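Local coordinates for putative branched-chain amino acid ABC transporter, periplasmic branched-chain amino acid-binding protein (Pseudomonas protegens Pf-5, PDB 4RU0), which probably binds branched-chain amino acids or related solutes in the periplasm and hands them to an ABC transporter, at residues A[156-161]-A[193-198]; A[184-189]-A[238-243]; A[219-224]-A[247-252]. All blocks are in the same frame, centred on the assembly; numbering follows the deposited sequence.

Contact 1. Residues A[156-161]-A[193-198]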
ATOM      1  N   THR A 156      -3.899   3.985   4.620  1.00 19.67           N
ATOM      2  CA  THR A 156      -3.745   3.295   5.882  1.00 18.13           C
ATOM      3  C   THR A 156      -4.903   2.343   6.091  1.00 17.21           C
ATOM      4  O   THR A 156      -5.955   2.511   5.523  1.00 24.08           O
ATOM      5  CB  THR A 156      -3.678   4.247   7.070  1.00 23.67           C
ATOM      6  OG1 THR A 156      -4.921   4.922   7.218  1.00 25.00           O
ATOM      7  CG2 THR A 156      -2.576   5.251   6.879  1.00 24.75           C
ATOM      8  N   PHE A 157      -4.696   1.347   6.924  1.00 19.66           N
ATOM      9  CA  PHE A 157      -5.754   0.400   7.252  1.00 18.07           C
ATOM     10  C   PHE A 157      -6.978   1.076   7.869  1.00 22.35           C
ATOM     11  O   PHE A 157      -8.098   0.577   7.736  1.00 16.11           O
ATOM     12  CB  PHE A 157      -5.213  -0.679   8.187  1.00 14.73           C
ATOM     13  CG  PHE A 157      -4.145  -1.530   7.564  1.00 15.16           C
ATOM     14  CD1 PHE A 157      -4.339  -2.105   6.314  1.00 15.77           C
ATOM     15  CD2 PHE A 157      -2.933  -1.735   8.213  1.00 28.68           C
ATOM     16  CE1 PHE A 157      -3.349  -2.888   5.729  1.00 26.28           C
ATOM     17  CE2 PHE A 157      -1.936  -2.512   7.633  1.00 24.21           C
ATOM     18  CZ  PHE A 157      -2.147  -3.091   6.389  1.00 20.67           C
ATOM     19  N   TYR A 158      -6.781   2.216   8.526  1.00 17.13           N
ATOM     20  CA  TYR A 158      -7.923   2.962   9.053  1.00 25.32           C
ATOM     21  C   TYR A 158      -8.776   3.485   7.904  1.00 24.98           C
ATOM     22  O   TYR A 158      -9.990   3.290   7.888  1.00 24.96           O
ATOM     23  CB  TYR A 158      -7.475   4.120   9.949  1.00 16.97           C
ATOM     24  CG  TYR A 158      -7.188   3.718  11.377  1.00 23.41           C
ATOM     25  CD1 TYR A 158      -6.763   2.433  11.687  1.00 22.88           C
ATOM     26  CD2 TYR A 158      -7.342   4.623  12.421  1.00 29.63           C
ATOM     27  CE1 TYR A 158      -6.493   2.063  12.995  1.00 27.36           C
ATOM     28  CE2 TYR A 158      -7.077   4.262  13.733  1.00 29.53           C
ATOM     29  CZ  TYR A 158      -6.655   2.978  14.014  1.00 38.94           C
ATOM     30  OH  TYR A 158      -6.386   2.599  15.312  1.00 45.93           O
ATOM     31  N   SER A 159      -8.139   4.143   6.939  1.00 25.88           N
ATOM     32  CA  SER A 159      -8.851   4.625   5.759  1.00 25.30           C
ATOM     33  C   SER A 159      -9.461   3.478   4.963  1.00 18.99           C
ATOM     34  O   SER A 159     -10.541   3.617   4.404  1.00 23.36           O
ATOM     35  CB  SER A 159      -7.918   5.434   4.857  1.00 20.82           C
ATOM     36  OG  SER A 159      -7.461   6.600   5.507  1.00 26.68           O
ATOM     37  N   GLU A 160      -8.754   2.352   4.908  1.00 29.17           N
ATOM     38  CA  GLU A 160      -9.229   1.197   4.158  1.00 27.42           C
ATOM     39  C   GLU A 160     -10.569   0.729   4.709  1.00 21.02           C
ATOM     40  O   GLU A 160     -11.481   0.406   3.947  1.00 22.27           O
ATOM     41  CB  GLU A 160      -8.224   0.050   4.198  1.00 17.09           C
ATOM     42  CG  GLU A 160      -8.570  -1.070   3.225  1.00 17.45           C
ATOM     43  CD  GLU A 160      -7.756  -2.328   3.464  1.00 33.64           C
ATOM     44  OE1 GLU A 160      -7.305  -2.545   4.612  1.00 27.11           O
ATOM     45  OE2 GLU A 160      -7.571  -3.103   2.503  1.00 37.73           O
ATOM     46  N   ALA A 161     -10.683   0.710   6.033  1.00 24.01           N
ATOM     47  CA  ALA A 161     -11.933   0.356   6.688  1.00 18.00           C
ATOM     48  C   ALA A 161     -13.049   1.266   6.202  1.00 20.95           C
ATOM     49  O   ALA A 161     -14.119   0.792   5.820  1.00 26.09           O
ATOM     50  CB  ALA A 161     -11.792   0.443   8.200  1.00 17.00           C
ATOM     51  N   GLY A 193      -4.002  -7.589  11.403  1.00 18.54           N
ATOM     52  CA  GLY A 193      -5.408  -7.956  11.392  1.00 16.76           C
ATOM     53  C   GLY A 193      -6.242  -7.173  12.393  1.00 21.49           C
ATOM     54  O   GLY A 193      -7.428  -6.927  12.175  1.00 18.02           O
ATOM     55  N   ARG A 194      -5.613  -6.774  13.492  1.00 17.22           N
ATOM     56  CA  ARG A 194      -6.299  -6.054  14.554  1.00 23.43           C
ATOM     57  C   ARG A 194      -6.417  -4.547  14.286  1.00 25.59           C
ATOM     58  O   ARG A 194      -7.153  -3.854  14.993  1.00 27.38           O
ATOM     59  CB  ARG A 194      -5.585  -6.287  15.891  1.00 22.45           C
ATOM     60  CG  ARG A 194      -5.620  -7.728  16.398  1.00 19.37           C
ATOM     61  CD  ARG A 194      -4.794  -7.856  17.676  1.00 21.76           C
ATOM     62  NE  ARG A 194      -4.619  -9.244  18.093  1.00 49.89           N
ATOM     63  CZ  ARG A 194      -4.316  -9.621  19.335  1.00 56.42           C
ATOM     64  NH1 ARG A 194      -4.164  -8.713  20.294  1.00 56.76           N
ATOM     65  NH2 ARG A 194      -4.176 -10.910  19.621  1.00 52.33           N
ATOM     66  N   GLU A 195      -5.710  -4.047  13.271  1.00 18.10           N
ATOM     67  CA  GLU A 195      -5.657  -2.606  13.010  1.00 19.08           C
ATOM     68  C   GLU A 195      -7.024  -2.010  12.729  1.00 27.32           C
ATOM     69  O   GLU A 195      -7.273  -0.861  13.075  1.00 29.94           O
ATOM     70  CB  GLU A 195      -4.725  -2.280  11.828  1.00 27.35           C
ATOM     71  CG  GLU A 195      -3.295  -1.933  12.214  1.00 42.34           C
ATOM     72  CD  GLU A 195      -3.206  -0.856  13.291  1.00 44.87           C
ATOM     73  OE1 GLU A 195      -3.434   0.335  12.986  1.00 42.26           O
ATOM     74  OE2 GLU A 195      -2.899  -1.206  14.449  1.00 52.51           O
ATOM     75  N   THR A 196      -7.908  -2.789  12.109  1.00 16.39           N
ATOM     76  CA  THR A 196      -9.205  -2.264  11.696  1.00 15.68           C
ATOM     77  C   THR A 196     -10.262  -2.360  12.793  1.00 15.29           C
ATOM     78  O   THR A 196     -11.411  -1.984  12.570  1.00 17.87           O
ATOM     79  CB  THR A 196      -9.734  -2.979  10.432  1.00 14.65           C
ATOM     80  OG1 THR A 196      -9.582  -4.396  10.574  1.00 15.70           O
ATOM     81  CG2 THR A 196      -8.991  -2.506   9.198  1.00 15.78           C
ATOM     82  N   LEU A 197      -9.881  -2.852  13.969  1.00 15.80           N
ATOM     83  CA  LEU A 197     -10.826  -2.965  15.087  1.00 20.86           C
ATOM     84  C   LEU A 197     -11.396  -1.609  15.493  1.00 21.82           C
ATOM     85  O   LEU A 197     -12.613  -1.442  15.583  1.00 17.38           O
ATOM     86  CB  LEU A 197     -10.159  -3.625  16.295  1.00 17.29           C
ATOM     87  CG  LEU A 197      -9.943  -5.131  16.160  1.00 16.46           C
ATOM     88  CD1 LEU A 197      -9.073  -5.651  17.291  1.00 18.13           C
ATOM     89  CD2 LEU A 197     -11.277  -5.875  16.113  1.00 15.60           C
ATOM     90  N   GLY A 198     -10.515  -0.646  15.737  1.00 26.18           N
ATOM     91  CA  GLY A 198     -10.932   0.705  16.070  1.00 20.80           C
ATOM     92  C   GLY A 198     -11.891   1.346  15.079  1.00 21.87           C
ATOM     93  O   GLY A 198     -13.032   1.668  15.435  1.00 22.74           O
TER
HETATM   94  O   HOH W   1      -7.622  -0.497  15.704  1.00 21.82           O
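The first turn of helix 157-172 meets the connection between helices 191-194 and 197-207, with Phe157, Tyr158 and Ala161 facing Glu195 and Thr196. Residues Arg194 to Leu197 form a type I turn, and its two middle residues carry the contact. Phe157 CB and Glu195 CB lie 4.0 Å apart, and Glu195 CG lies at the same distance from Phe157 CD2. Tyr158 reaches across the bend: its CE1 comes within 3.0 Å of Glu195 O and 3.5 Å of Glu195 OE1, the ring plane only 11° from that of the carboxylate. The carboxylate has a firmer partner in Thr139, whose hydroxyl bonds OE1. A water extends the junction, donating to Glu195 O at 2.7 Å, accepting from Gly198 N at 2.9 Å and bonding weakly to Tyr158 OH, which is also hydrogen-bonded to Lys428 of helix 418-435. An alanine in place of Tyr158 would probably open a gap beside Glu195 and leave Lys428 NZ and the water without this hydroxyl. Thr196 CG2 sits 3.5 Å from Phe157 O and also packs on Ala161 CB. With Phe157 about 5 Å from the bound polyether at the nearest atoms, such a junction of helix N terminus and turn is consistent with the rim of a ligand cleft in a periplasmic binding protein of the leucine-binding family.

Contact 2. Residues A[184-189]-A[238-243]. With P3G (3,6,9,12,15-pentaoxaheptadecane), chain C.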
ATOM      1  N   ALA A 184     -19.075  -8.937   8.615  1.00 13.71           N
ATOM      2  CA  ALA A 184     -18.122  -9.730   9.381  1.00 13.41           C
ATOM      3  C   ALA A 184     -16.702  -9.477   8.890  1.00 13.23           C
ATOM      4  O   ALA A 184     -16.434  -9.508   7.688  1.00 20.83           O
ATOM      5  CB  ALA A 184     -18.464 -11.218   9.299  1.00 13.76           C
ATOM      6  N   THR A 185     -15.796  -9.228   9.828  1.00 13.35           N
ATOM      7  CA  THR A 185     -14.394  -9.086   9.488  1.00 13.21           C
ATOM      8  C   THR A 185     -13.640 -10.325   9.957  1.00 15.96           C
ATOM      9  O   THR A 185     -13.572 -10.616  11.159  1.00 16.06           O
ATOM     10  CB  THR A 185     -13.772  -7.809  10.106  1.00 16.37           C
ATOM     11  OG1 THR A 185     -14.421  -6.653   9.568  1.00 14.17           O
ATOM     12  CG2 THR A 185     -12.285  -7.728   9.792  1.00 13.11           C
ATOM     13  N   LEU A 186     -13.108 -11.064   8.989  1.00 14.21           N
ATOM     14  CA  LEU A 186     -12.285 -12.234   9.248  1.00 15.19           C
ATOM     15  C   LEU A 186     -10.811 -11.846   9.144  1.00 19.03           C
ATOM     16  O   LEU A 186     -10.303 -11.625   8.043  1.00 15.70           O
ATOM     17  CB  LEU A 186     -12.615 -13.347   8.256  1.00 15.98           C
ATOM     18  CG  LEU A 186     -11.979 -14.713   8.542  1.00 17.49           C
ATOM     19  CD1 LEU A 186     -12.496 -15.245   9.860  1.00 17.79           C
ATOM     20  CD2 LEU A 186     -12.279 -15.686   7.420  1.00 30.68           C
ATOM     21  N   TYR A 187     -10.127 -11.743  10.281  1.00 15.72           N
ATOM     22  CA  TYR A 187      -8.779 -11.173  10.271  1.00 15.90           C
ATOM     23  C   TYR A 187      -7.719 -12.092  10.862  1.00 26.19           C
ATOM     24  O   TYR A 187      -7.936 -12.755  11.884  1.00 18.02           O
ATOM     25  CB  TYR A 187      -8.754  -9.830  11.018  1.00 15.04           C
ATOM     26  CG  TYR A 187      -9.022  -9.918  12.507  1.00 15.37           C
ATOM     27  CD1 TYR A 187      -7.977 -10.084  13.414  1.00 17.28           C
ATOM     28  CD2 TYR A 187     -10.317  -9.834  13.008  1.00 15.12           C
ATOM     29  CE1 TYR A 187      -8.216 -10.172  14.774  1.00 24.34           C
ATOM     30  CE2 TYR A 187     -10.567  -9.917  14.374  1.00 25.83           C
ATOM     31  CZ  TYR A 187      -9.513 -10.087  15.250  1.00 33.02           C
ATOM     32  OH  TYR A 187      -9.746 -10.167  16.602  1.00 31.96           O
ATOM     33  N   HIS A 188      -6.573 -12.120  10.190  1.00 18.00           N
ATOM     34  CA  HIS A 188      -5.366 -12.749  10.700  1.00 19.54           C
ATOM     35  C   HIS A 188      -5.077 -12.173  12.071  1.00 21.34           C
ATOM     36  O   HIS A 188      -5.011 -10.960  12.231  1.00 18.14           O
ATOM     37  CB  HIS A 188      -4.203 -12.505   9.738  1.00 21.75           C
ATOM     38  CG  HIS A 188      -2.960 -13.269  10.071  1.00 30.01           C
ATOM     39  ND1 HIS A 188      -1.899 -12.706  10.744  1.00 34.61           N
ATOM     40  CD2 HIS A 188      -2.601 -14.549   9.805  1.00 24.37           C
ATOM     41  CE1 HIS A 188      -0.941 -13.605  10.887  1.00 37.94           C
ATOM     42  NE2 HIS A 188      -1.347 -14.735  10.327  1.00 39.31           N
ATOM     43  N   ASP A 189      -4.939 -13.032  13.074  1.00 24.73           N
ATOM     44  CA  ASP A 189      -4.727 -12.538  14.428  1.00 38.29           C
ATOM     45  C   ASP A 189      -3.297 -12.018  14.562  1.00 31.47           C
ATOM     46  O   ASP A 189      -2.380 -12.749  14.930  1.00 45.57           O
ATOM     47  CB  ASP A 189      -5.025 -13.627  15.466  1.00 33.29           C
ATOM     48  CG  ASP A 189      -5.098 -13.075  16.886  1.00 47.87           C
ATOM     49  OD1 ASP A 189      -5.575 -11.929  17.065  1.00 43.76           O
ATOM     50  OD2 ASP A 189      -4.678 -13.785  17.828  1.00 49.47           O
ATOM     51  N   VAL A 238     -18.422 -10.125   3.931  1.00 12.88           N
ATOM     52  CA  VAL A 238     -17.230 -10.475   4.692  1.00 10.66           C
ATOM     53  C   VAL A 238     -16.036  -9.635   4.243  1.00 17.83           C
ATOM     54  O   VAL A 238     -15.660  -9.626   3.066  1.00 23.06           O
ATOM     55  CB  VAL A 238     -16.873 -11.970   4.564  1.00 19.42           C
ATOM     56  CG1 VAL A 238     -15.517 -12.250   5.213  1.00 10.68           C
ATOM     57  CG2 VAL A 238     -17.955 -12.829   5.209  1.00 16.12           C
ATOM     58  N   PHE A 239     -15.474  -8.900   5.195  1.00 15.71           N
ATOM     59  CA  PHE A 239     -14.245  -8.149   5.009  1.00 11.48           C
ATOM     60  C   PHE A 239     -13.086  -9.100   5.331  1.00 27.67           C
ATOM     61  O   PHE A 239     -12.841  -9.416   6.495  1.00 16.55           O
ATOM     62  CB  PHE A 239     -14.238  -6.918   5.922  1.00 11.84           C
ATOM     63  CG  PHE A 239     -13.134  -5.928   5.635  1.00 19.93           C
ATOM     64  CD1 PHE A 239     -12.372  -6.009   4.474  1.00 18.51           C
ATOM     65  CD2 PHE A 239     -12.864  -4.909   6.536  1.00 13.61           C
ATOM     66  CE1 PHE A 239     -11.356  -5.089   4.221  1.00 14.81           C
ATOM     67  CE2 PHE A 239     -11.854  -3.986   6.288  1.00 22.46           C
ATOM     68  CZ  PHE A 239     -11.097  -4.078   5.123  1.00 15.47           C
ATOM     69  N   LEU A 240     -12.392  -9.571   4.301  1.00 12.03           N
ATOM     70  CA  LEU A 240     -11.381 -10.601   4.491  1.00 20.84           C
ATOM     71  C   LEU A 240      -9.999 -10.000   4.697  1.00 17.24           C
ATOM     72  O   LEU A 240      -9.367  -9.536   3.749  1.00 16.35           O
ATOM     73  CB  LEU A 240     -11.357 -11.556   3.300  1.00 13.08           C
ATOM     74  CG  LEU A 240     -10.428 -12.751   3.474  1.00 13.82           C
ATOM     75  CD1 LEU A 240     -10.893 -13.597   4.645  1.00 13.22           C
ATOM     76  CD2 LEU A 240     -10.337 -13.579   2.199  1.00 15.11           C
ATOM     77  N   ARG A 241      -9.493 -10.092   5.911  1.00 18.53           N
ATOM     78  CA  ARG A 241      -8.231  -9.476   6.256  1.00 26.82           C
ATOM     79  C   ARG A 241      -7.319 -10.560   6.766  1.00 25.05           C
ATOM     80  O   ARG A 241      -6.834 -10.543   7.856  1.00 22.46           O
ATOM     81  CB  ARG A 241      -8.435  -8.392   7.300  1.00 14.03           C
ATOM     82  CG  ARG A 241      -9.424  -7.324   6.889  1.00 20.17           C
ATOM     83  CD  ARG A 241      -9.233  -6.030   7.647  1.00 14.58           C
ATOM     84  NE  ARG A 241      -7.991  -5.440   7.240  1.00 21.03           N
ATOM     85  CZ  ARG A 241      -6.949  -5.246   8.024  1.00 16.95           C
ATOM     86  NH1 ARG A 241      -5.856  -4.738   7.514  1.00 20.03           N
ATOM     87  NH2 ARG A 241      -7.002  -5.545   9.290  1.00 17.78           N
ATOM     88  N   THR A 242      -7.112 -11.516   5.896  1.00 27.55           N
ATOM     89  CA  THR A 242      -6.148 -12.583   6.098  1.00 21.75           C
ATOM     90  C   THR A 242      -4.857 -12.228   5.373  1.00 30.11           C
ATOM     91  O   THR A 242      -4.767 -11.190   4.717  1.00 30.16           O
ATOM     92  CB  THR A 242      -6.682 -13.930   5.567  1.00 16.52           C
ATOM     93  OG1 THR A 242      -7.181 -13.743   4.232  1.00 23.11           O
ATOM     94  CG2 THR A 242      -7.802 -14.446   6.448  1.00 15.51           C
ATOM     95  N   TRP A 243      -3.860 -13.092   5.490  1.00 31.12           N
ATOM     96  CA  TRP A 243      -2.585 -12.871   4.828  1.00 21.28           C
ATOM     97  C   TRP A 243      -1.891 -14.203   4.589  1.00 29.94           C
ATOM     98  O   TRP A 243      -1.990 -15.122   5.405  1.00 28.90           O
ATOM     99  CB  TRP A 243      -1.705 -11.938   5.662  1.00 29.73           C
ATOM    100  CG  TRP A 243      -0.281 -11.925   5.231  1.00 45.99           C
ATOM    101  CD1 TRP A 243       0.252 -11.254   4.166  1.00 38.28           C
ATOM    102  CD2 TRP A 243       0.802 -12.623   5.853  1.00 34.38           C
ATOM    103  NE1 TRP A 243       1.605 -11.493   4.089  1.00 43.44           N
ATOM    104  CE2 TRP A 243       1.966 -12.332   5.113  1.00 51.53           C
ATOM    105  CE3 TRP A 243       0.900 -13.465   6.963  1.00 46.91           C
ATOM    106  CZ2 TRP A 243       3.217 -12.856   5.450  1.00 56.76           C
ATOM    107  CZ3 TRP A 243       2.142 -13.986   7.298  1.00 56.60           C
ATOM    108  CH2 TRP A 243       3.284 -13.679   6.544  1.00 60.25           C
TER
HETATM  109  O3  P3G C 501       5.848  -6.171  -0.542  1.00 49.42           O
HETATM  110  C7  P3G C 501       5.476  -5.181   0.399  1.00 46.71           C
HETATM  111  C8  P3G C 501       5.665  -5.732   1.800  1.00 47.90           C
HETATM  112  O4  P3G C 501       4.784  -5.048   2.679  1.00 43.02           O
HETATM  113  C9  P3G C 501       4.239  -5.917   3.656  1.00 36.19           C
HETATM  114  C10 P3G C 501       2.764  -5.607   3.778  1.00 39.48           C
HETATM  115  O5  P3G C 501       2.341  -5.877   5.102  1.00 40.72           O
HETATM  116  C11 P3G C 501       1.179  -6.682   5.121  1.00 38.41           C
HETATM  117  C12 P3G C 501       0.957  -7.197   6.531  1.00 38.05           C
HETATM  118  O6  P3G C 501       0.782  -8.601   6.496  1.00 38.26           O
HETATM  119  C13 P3G C 501       0.906  -9.182   7.774  1.00 46.25           C
HETATM  120  C14 P3G C 501       2.280  -9.788   7.901  1.00 49.62           C
HETATM  121  O7  P3G C 501       2.550 -10.050   9.269  1.00 58.17           O
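A parallel strand pair in the central sheet, Ala184-His188 with Val238-Arg241, forms this contact, and an aromatic pair at its C-terminal end reaches the ligand pocket. The short segments run 14° from parallel. Four backbone bonds join them in the alternating parallel pattern: Phe239 N to Ala184 O, Leu186 N to Phe239 O, Arg241 N to Leu186 O at 2.7 Å, and His188 N to Arg241 O at 2.8 Å. On one face Leu186 and Leu240 lie side by side, CD2 to CD1 at 3.7 Å. The other face carries Thr185, whose OG1 lies 3.7 Å from Phe239 CB, while its CG2 rests against Arg241 CG. Arg241 CD lies over a face of the Phe239 ring, near the rim, and the bend at chi3 (68°) then turns NE, salt-bridged to Asp267; Phe157 and Tyr192 add cation-pi contacts.

Beyond the strands, the edge of Trp243 points at the face of His188 in a T-shaped pair, with ring centroids 5.8 Å apart and planes at 78°. His188 is held by Asp218 at NE2 and Ser190 at ND1. One face of the Trp243 indole packs on the polyether: C14 sits over its centre and O6 lies 3.6 Å from Trp243 CD1. This chemistry is consistent with an aromatic surface, flanked at its edge by a hydrogen-bonded imidazole, that meets the ligand through CH and ether-oxygen contacts rather than charge.

Contact 3. Residues A[219-224]-A[247-252]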
ATOM      1  N   PRO A 219      -1.143 -20.545  12.015  1.00 41.31           N
ATOM      2  CA  PRO A 219      -0.952 -20.077  10.636  1.00 42.49           C
ATOM      3  C   PRO A 219      -2.253 -19.869   9.861  1.00 47.42           C
ATOM      4  O   PRO A 219      -2.241 -19.227   8.810  1.00 54.29           O
ATOM      5  CB  PRO A 219      -0.131 -21.204  10.010  1.00 44.44           C
ATOM      6  CG  PRO A 219      -0.624 -22.433  10.717  1.00 43.46           C
ATOM      7  CD  PRO A 219      -0.952 -22.003  12.131  1.00 41.41           C
ATOM      8  N   GLY A 220      -3.358 -20.405  10.366  1.00 30.58           N
ATOM      9  CA  GLY A 220      -4.647 -20.202   9.730  1.00 38.83           C
ATOM     10  C   GLY A 220      -4.965 -21.231   8.664  1.00 30.75           C
ATOM     11  O   GLY A 220      -5.647 -20.931   7.685  1.00 30.41           O
ATOM     12  N   ASN A 221      -4.458 -22.445   8.851  1.00 33.74           N
ATOM     13  CA  ASN A 221      -4.763 -23.560   7.962  1.00 36.36           C
ATOM     14  C   ASN A 221      -6.143 -24.128   8.248  1.00 35.98           C
ATOM     15  O   ASN A 221      -6.762 -24.740   7.382  1.00 37.44           O
ATOM     16  CB  ASN A 221      -3.715 -24.667   8.108  1.00 40.22           C
ATOM     17  CG  ASN A 221      -2.433 -24.351   7.379  1.00 63.05           C
ATOM     18  OD1 ASN A 221      -2.445 -24.048   6.185  1.00 66.57           O
ATOM     19  ND2 ASN A 221      -1.312 -24.415   8.093  1.00 64.80           N
ATOM     20  N   GLU A 222      -6.611 -23.930   9.477  1.00 41.22           N
ATOM     21  CA  GLU A 222      -7.903 -24.450   9.908  1.00 34.54           C
ATOM     22  C   GLU A 222      -8.861 -23.310  10.203  1.00 31.12           C
ATOM     23  O   GLU A 222      -8.593 -22.479  11.072  1.00 44.87           O
ATOM     24  CB  GLU A 222      -7.746 -25.334  11.147  1.00 36.79           C
ATOM     25  CG  GLU A 222      -8.276 -26.755  10.973  1.00 51.04           C
ATOM     26  CD  GLU A 222      -9.749 -26.796  10.624  1.00 52.42           C
ATOM     27  OE1 GLU A 222     -10.162 -27.739   9.910  1.00 57.91           O
ATOM     28  OE2 GLU A 222     -10.496 -25.893  11.064  1.00 51.67           O
ATOM     29  N   GLN A 223      -9.983 -23.269   9.493  1.00 30.52           N
ATOM     30  CA  GLN A 223     -10.915 -22.157   9.655  1.00 29.21           C
ATOM     31  C   GLN A 223     -12.371 -22.594   9.776  1.00 31.56           C
ATOM     32  O   GLN A 223     -13.275 -21.774   9.605  1.00 26.20           O
ATOM     33  CB  GLN A 223     -10.766 -21.179   8.484  1.00 26.00           C
ATOM     34  CG  GLN A 223      -9.470 -20.392   8.503  1.00 25.17           C
ATOM     35  CD  GLN A 223      -9.395 -19.353   7.398  1.00 23.99           C
ATOM     36  OE1 GLN A 223     -10.410 -18.782   6.992  1.00 22.70           O
ATOM     37  NE2 GLN A 223      -8.186 -19.097   6.911  1.00 24.83           N
ATOM     38  N   SER A 224     -12.595 -23.873  10.076  1.00 26.60           N
ATOM     39  CA  SER A 224     -13.949 -24.423  10.105  1.00 24.75           C
ATOM     40  C   SER A 224     -14.844 -23.708  11.111  1.00 33.48           C
ATOM     41  O   SER A 224     -16.015 -23.457  10.829  1.00 33.16           O
ATOM     42  CB  SER A 224     -13.913 -25.915  10.422  1.00 34.88           C
ATOM     43  OG  SER A 224     -13.162 -26.624   9.443  1.00 37.06           O
ATOM     44  N   THR A 247      -5.446 -16.861   3.380  1.00 21.17           N
ATOM     45  CA  THR A 247      -6.313 -16.261   2.371  1.00 24.70           C
ATOM     46  C   THR A 247      -6.928 -17.306   1.411  1.00 28.08           C
ATOM     47  O   THR A 247      -8.150 -17.342   1.270  1.00 27.30           O
ATOM     48  CB  THR A 247      -5.567 -15.162   1.559  1.00 21.21           C
ATOM     49  OG1 THR A 247      -5.193 -14.090   2.435  1.00 20.06           O
ATOM     50  CG2 THR A 247      -6.455 -14.615   0.451  1.00 20.87           C
ATOM     51  N   PRO A 248      -6.105 -18.169   0.767  1.00 24.09           N
ATOM     52  CA  PRO A 248      -6.742 -19.187  -0.081  1.00 31.89           C
ATOM     53  C   PRO A 248      -7.587 -20.163   0.725  1.00 32.28           C
ATOM     54  O   PRO A 248      -8.612 -20.642   0.237  1.00 32.01           O
ATOM     55  CB  PRO A 248      -5.552 -19.915  -0.728  1.00 28.79           C
ATOM     56  CG  PRO A 248      -4.402 -19.005  -0.568  1.00 28.84           C
ATOM     57  CD  PRO A 248      -4.636 -18.274   0.709  1.00 26.08           C
ATOM     58  N   VAL A 249      -7.152 -20.459   1.944  1.00 31.69           N
ATOM     59  CA  VAL A 249      -7.911 -21.337   2.822  1.00 24.61           C
ATOM     60  C   VAL A 249      -9.264 -20.719   3.152  1.00 22.14           C
ATOM     61  O   VAL A 249     -10.283 -21.413   3.129  1.00 28.88           O
ATOM     62  CB  VAL A 249      -7.142 -21.642   4.126  1.00 26.55           C
ATOM     63  CG1 VAL A 249      -8.036 -22.360   5.126  1.00 24.90           C
ATOM     64  CG2 VAL A 249      -5.903 -22.468   3.827  1.00 28.07           C
ATOM     65  N   ALA A 250      -9.276 -19.418   3.448  1.00 20.12           N
ATOM     66  CA  ALA A 250     -10.520 -18.716   3.766  1.00 18.06           C
ATOM     67  C   ALA A 250     -11.536 -18.873   2.635  1.00 25.49           C
ATOM     68  O   ALA A 250     -12.713 -19.158   2.872  1.00 24.69           O
ATOM     69  CB  ALA A 250     -10.256 -17.242   4.040  1.00 16.51           C
ATOM     70  N   VAL A 251     -11.067 -18.697   1.405  1.00 19.42           N
ATOM     71  CA  VAL A 251     -11.943 -18.789   0.248  1.00 23.27           C
ATOM     72  C   VAL A 251     -12.435 -20.226   0.038  1.00 33.39           C
ATOM     73  O   VAL A 251     -13.638 -20.448  -0.133  1.00 36.26           O
ATOM     74  CB  VAL A 251     -11.237 -18.269  -1.010  1.00 21.53           C
ATOM     75  CG1 VAL A 251     -12.163 -18.332  -2.200  1.00 22.65           C
ATOM     76  CG2 VAL A 251     -10.770 -16.836  -0.782  1.00 20.12           C
ATOM     77  N   LYS A 252     -11.512 -21.188   0.071  1.00 23.89           N
ATOM     78  CA  LYS A 252     -11.856 -22.605  -0.040  1.00 26.11           C
ATOM     79  C   LYS A 252     -12.882 -23.031   1.006  1.00 31.37           C
ATOM     80  O   LYS A 252     -13.802 -23.803   0.719  1.00 35.14           O
ATOM     81  CB  LYS A 252     -10.619 -23.490   0.119  1.00 28.46           C
ATOM     82  CG  LYS A 252      -9.665 -23.539  -1.051  1.00 42.39           C
ATOM     83  CD  LYS A 252      -8.485 -24.438  -0.690  1.00 50.25           C
ATOM     84  CE  LYS A 252      -7.399 -24.417  -1.747  1.00 64.35           C
ATOM     85  NZ  LYS A 252      -6.165 -25.114  -1.275  1.00 70.55           N
TER
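Gln223 and Val249 cross obliquely where the loop after strand 210-216 lies against helix 246-256, and the conformation of the glutamine decides how the two parts meet. Its CG stands anti to the carbonyl carbon, beside the backbone N, and the chain then runs on extended, with CD anti to CA (chi2 -175°), so that the amide is carried forward onto the helix. There OE1 approaches Ala250 closely, 3.2 Å from CA and 3.3 Å from CB, while NE2 stands 3.7 Å from Val249 CG1. The amide is turned by its polar partners. NE2 donates to Gly220 O of its own loop at 3.2 Å, nearly straight at 168° and close to the amide plane, and also bonds Ser246 O just before the 247-252 segment; OE1 is taken by Trp227 NE1. With both ends of the amide engaged, its rotation is probably well fixed.

Val249 supplies the apolar counterpart. CG1 is anti to the backbone N, which directs this branch to the loop carbonyls: it comes within 3.5 Å of Asn221 O and 3.8 Å of Gly220 O. Gly220 has backbone angles that would press a beta carbon into the carbonyl oxygen of the residue before, and the peptide bond before Pro219 is cis, just ahead of the residues that touch the helix. At the far end of the loop Glu222 folds back, OE2 accepting from Ser224 N at 3.1 Å on the syn side, 30° out of the carboxylate plane, while Gln223 occupies the N-cap position of helix 224-233. Loop and helix thus pack together on one face of the sheet, a setting typical of the beta-alpha-beta crossovers of a Rossmann-like alpha/beta domain.

Overall arrangement
Along the chain, residues 156-161 open contact 1, strand residues 184-189 open contact 2, and contact 1 closes at 193-198. Residues 219-224 then start contact 3 before contact 2 closes at 238-243, and contact 3 closes last at 247-252. Contact 2 therefore crosses both of the others, which follow one another in series and do not touch. Its strand pair links the two sides of the sheet: Arg241 packs against Phe157 and Thr196 of contact 1, while Leu186 and Leu240 reach Ala250 of contact 3. A salt bridge from Asp189 to Arg194 and a probable hydrogen bond between Thr242 and Thr247 complete these joints.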